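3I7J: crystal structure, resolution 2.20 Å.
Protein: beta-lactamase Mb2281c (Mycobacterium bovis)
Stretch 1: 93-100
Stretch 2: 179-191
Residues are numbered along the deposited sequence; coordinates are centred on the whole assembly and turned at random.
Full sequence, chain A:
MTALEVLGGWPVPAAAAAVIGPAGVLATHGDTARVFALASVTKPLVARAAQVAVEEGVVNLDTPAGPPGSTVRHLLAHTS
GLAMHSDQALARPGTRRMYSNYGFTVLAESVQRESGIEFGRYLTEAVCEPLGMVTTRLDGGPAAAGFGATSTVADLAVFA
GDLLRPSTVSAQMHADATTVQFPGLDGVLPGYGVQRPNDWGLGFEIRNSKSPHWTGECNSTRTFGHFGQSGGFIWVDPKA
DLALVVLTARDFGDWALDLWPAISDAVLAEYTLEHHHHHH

Stretch 1 93-100: PGTRRMYS
Stretch 2, residues 179-191: TVQFPGLDGVLPG

An arginine that reaches along a neighbouring loop can tie two distant segments together by donating to a backbone carbonyl, and stretches 93-100 and 179-191 of beta-lactamase Mb2281c give a worked example. Arg 97, extended at phi/psi -108/107, points its CA-to-CB bond toward the second stretch; chi1 is 170° (t), chi2 141°, chi3 -83° (m) and chi4 152°. Its NH2 donates to Gln 181 O at 2.7 Å, with the oxygen at the guanidinium edge near its plane, and NH1 adds a weak bond to the same Gln 181 O at 3.1 Å. NH1 of Arg 97 also lies 3.3 Å from Phe 182 O.

Water extends this network, from the Arg 97 side chain at one site and between the two backbones at three others. Water 1 accepts from Arg 97 NH1 (3.0 Å) and donates to Leu 185 O (2.8 Å). Water 3 links Arg 97 N (3.0 Å) to Asp 186 O (2.6 Å), water 2 donates to Arg 97 O (2.5 Å) and Val 188 O (3.1 Å), and water 4 joins Tyr 99 N (3.0 Å) to Val 188 O (2.6 Å). The two chains run in the same direction, with CA-CA separations of 6.7 Å for Gly 94 and Phe 182, 5.8 Å for Arg 97 and Leu 185, and 7.3 Å for Tyr 99 and Leu 189.

A type II turn from Phe 182 (59/63; chi1 m) to Leu 185 (-84/131; chi1 m, chi2 t) precedes the extended segment at 187-189. Leu 185 packs its CB 3.7 Å from Arg 97 CB, while its CD2 comes within 3.2 Å of Thr 95 O. Gly 187, at 165/175, leaves room for the opposing backbone: an ideal CB would clash with Arg 97 O at 2.6 Å. Farther out, Tyr 99 (-48/134; chi1 t, chi2 66°) sets CD2 3.7 Å from CG of Pro 190, an apolar contact.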

# COMPACT_ATOMS: atom_id res chain seq x y z
N PRO A 93 -9.30 -5.57 20.12
CA PRO A 93 -8.06 -5.68 19.34
C PRO A 93 -7.66 -7.12 19.01
O PRO A 93 -7.69 -8.00 19.88
CB PRO A 93 -7.02 -5.00 20.24
CG PRO A 93 -7.84 -3.98 20.99
CD PRO A 93 -9.09 -4.76 21.33
N GLY A 94 -7.30 -7.37 17.75
CA GLY A 94 -6.88 -8.70 17.34
C GLY A 94 -7.96 -9.73 17.05
O GLY A 94 -7.67 -10.82 16.56
N THR A 95 -9.21 -9.39 17.32
CA THR A 95 -10.30 -10.33 17.09
C THR A 95 -10.88 -10.18 15.69
O THR A 95 -11.28 -11.17 15.08
CB THR A 95 -11.44 -10.11 18.10
OG1 THR A 95 -12.06 -8.84 17.85
CG2 THR A 95 -10.89 -10.15 19.51
N ARG A 96 -10.92 -8.96 15.18
CA ARG A 96 -11.45 -8.74 13.85
C ARG A 96 -10.53 -7.94 12.95
O ARG A 96 -9.70 -7.15 13.39
CB ARG A 96 -12.81 -8.03 13.92
CG ARG A 96 -13.95 -8.95 14.32
CD ARG A 96 -15.28 -8.46 13.78
NE ARG A 96 -15.78 -7.28 14.47
CZ ARG A 96 -16.84 -6.57 14.08
NH1 ARG A 96 -17.50 -6.93 12.99
NH2 ARG A 96 -17.23 -5.52 14.78
N ARG A 97 -10.68 -8.18 11.65
CA ARG A 97 -9.90 -7.47 10.67
C ARG A 97 -10.82 -6.51 9.96
O ARG A 97 -11.68 -6.93 9.18
CB ARG A 97 -9.32 -8.44 9.65
CG ARG A 97 -8.68 -7.78 8.44
CD ARG A 97 -7.41 -8.52 8.04
NE ARG A 97 -6.27 -8.09 8.83
CZ ARG A 97 -5.21 -8.84 9.12
NH1 ARG A 97 -5.11 -10.09 8.68
NH2 ARG A 97 -4.24 -8.31 9.85
N MSE A 98 -10.69 -5.22 10.24
CA MSE A 98 -11.51 -4.26 9.53
C MSE A 98 -10.69 -3.07 9.09
O MSE A 98 -10.10 -2.35 9.90
CB MSE A 98 -12.75 -3.86 10.34
CG MSE A 98 -12.56 -3.03 11.57
SE MSE A 98 -14.32 -2.71 12.46
CE MSE A 98 -14.32 -4.29 13.59
N TYR A 99 -10.63 -2.91 7.78
CA TYR A 99 -9.88 -1.83 7.15
C TYR A 99 -10.24 -0.53 7.84
O TYR A 99 -11.41 -0.25 8.07
CB TYR A 99 -10.25 -1.77 5.67
CG TYR A 99 -9.43 -0.78 4.89
CD1 TYR A 99 -8.06 -0.98 4.70
CD2 TYR A 99 -10.02 0.34 4.31
CE1 TYR A 99 -7.30 -0.09 3.95
CE2 TYR A 99 -9.27 1.24 3.55
CZ TYR A 99 -7.92 1.02 3.38
OH TYR A 99 -7.18 1.89 2.62
N SER A 100 -9.24 0.28 8.17
CA SER A 100 -9.51 1.55 8.85
C SER A 100 -8.59 2.70 8.49
O SER A 100 -7.36 2.56 8.50
CB SER A 100 -9.47 1.35 10.36
OG SER A 100 -9.62 2.59 11.04
N THR A 179 4.44 -10.43 5.57
CA THR A 179 3.91 -11.68 6.11
C THR A 179 2.57 -11.36 6.77
O THR A 179 2.42 -10.30 7.39
CB THR A 179 4.83 -12.30 7.17
OG1 THR A 179 6.07 -12.66 6.57
CG2 THR A 179 4.19 -13.53 7.79
N VAL A 180 1.62 -12.27 6.64
CA VAL A 180 0.32 -12.04 7.23
C VAL A 180 0.40 -11.88 8.75
O VAL A 180 0.98 -12.70 9.46
CB VAL A 180 -0.69 -13.17 6.85
CG1 VAL A 180 -0.15 -14.52 7.26
CG2 VAL A 180 -2.04 -12.90 7.52
N GLN A 181 -0.17 -10.78 9.22
CA GLN A 181 -0.20 -10.42 10.62
C GLN A 181 -1.61 -10.73 11.13
O GLN A 181 -2.59 -10.32 10.51
CB GLN A 181 0.08 -8.92 10.74
CG GLN A 181 1.40 -8.49 10.10
CD GLN A 181 2.60 -8.97 10.88
OE1 GLN A 181 2.61 -8.88 12.10
NE2 GLN A 181 3.61 -9.47 10.19
N PHE A 182 -1.71 -11.43 12.25
CA PHE A 182 -3.02 -11.80 12.80
C PHE A 182 -3.74 -12.64 11.73
O PHE A 182 -4.79 -12.25 11.22
CB PHE A 182 -3.84 -10.56 13.13
CG PHE A 182 -3.18 -9.64 14.12
CD1 PHE A 182 -3.20 -9.92 15.49
CD2 PHE A 182 -2.53 -8.49 13.68
CE1 PHE A 182 -2.58 -9.06 16.41
CE2 PHE A 182 -1.91 -7.62 14.58
CZ PHE A 182 -1.93 -7.90 15.95
N PRO A 183 -3.18 -13.81 11.38
CA PRO A 183 -3.76 -14.71 10.38
C PRO A 183 -5.07 -15.32 10.83
O PRO A 183 -5.34 -15.40 12.03
CB PRO A 183 -2.67 -15.76 10.21
CG PRO A 183 -2.14 -15.88 11.61
CD PRO A 183 -1.97 -14.41 11.98
N GLY A 184 -5.88 -15.75 9.87
CA GLY A 184 -7.14 -16.38 10.19
C GLY A 184 -8.33 -15.45 10.27
O GLY A 184 -9.46 -15.92 10.38
N LEU A 185 -8.09 -14.15 10.20
CA LEU A 185 -9.17 -13.17 10.28
C LEU A 185 -9.87 -12.91 8.95
O LEU A 185 -9.23 -12.68 7.92
CB LEU A 185 -8.63 -11.86 10.85
CG LEU A 185 -7.99 -11.92 12.24
CD1 LEU A 185 -7.50 -10.54 12.63
CD2 LEU A 185 -9.01 -12.44 13.27
N ASP A 186 -11.20 -12.96 8.99
CA ASP A 186 -12.04 -12.73 7.81
C ASP A 186 -12.51 -11.29 7.80
O ASP A 186 -12.46 -10.60 8.81
CB ASP A 186 -13.26 -13.64 7.84
CG ASP A 186 -12.95 -15.05 7.40
OD1 ASP A 186 -11.76 -15.36 7.14
OD2 ASP A 186 -13.89 -15.86 7.31
N GLY A 187 -12.99 -10.84 6.64
CA GLY A 187 -13.47 -9.47 6.56
C GLY A 187 -13.65 -8.96 5.15
O GLY A 187 -13.30 -9.63 4.18
N VAL A 188 -14.18 -7.76 5.03
CA VAL A 188 -14.40 -7.21 3.72
C VAL A 188 -13.23 -6.36 3.24
O VAL A 188 -12.58 -5.66 4.02
CB VAL A 188 -15.69 -6.36 3.68
CG1 VAL A 188 -16.89 -7.23 4.03
CG2 VAL A 188 -15.57 -5.20 4.65
N LEU A 189 -12.95 -6.47 1.95
CA LEU A 189 -11.91 -5.68 1.32
C LEU A 189 -12.76 -4.68 0.54
O LEU A 189 -13.39 -5.03 -0.45
CB LEU A 189 -11.08 -6.52 0.36
CG LEU A 189 -10.13 -5.73 -0.55
CD1 LEU A 189 -9.09 -4.98 0.29
CD2 LEU A 189 -9.44 -6.69 -1.52
N PRO A 190 -12.80 -3.41 1.00
CA PRO A 190 -13.59 -2.37 0.33
C PRO A 190 -13.54 -2.48 -1.19
O PRO A 190 -12.47 -2.47 -1.78
CB PRO A 190 -12.94 -1.09 0.85
CG PRO A 190 -12.55 -1.47 2.26
CD PRO A 190 -11.97 -2.85 2.08
N GLY A 191 -14.71 -2.60 -1.81
CA GLY A 191 -14.77 -2.71 -3.25
C GLY A 191 -14.80 -4.15 -3.74
O GLY A 191 -15.18 -4.41 -4.88
O HOH W 1 -6.44 -12.61 7.79
O HOH W 2 -11.62 -6.91 6.69
O HOH W 3 -12.41 -10.65 11.42
O HOH W 4 -12.78 -4.51 6.35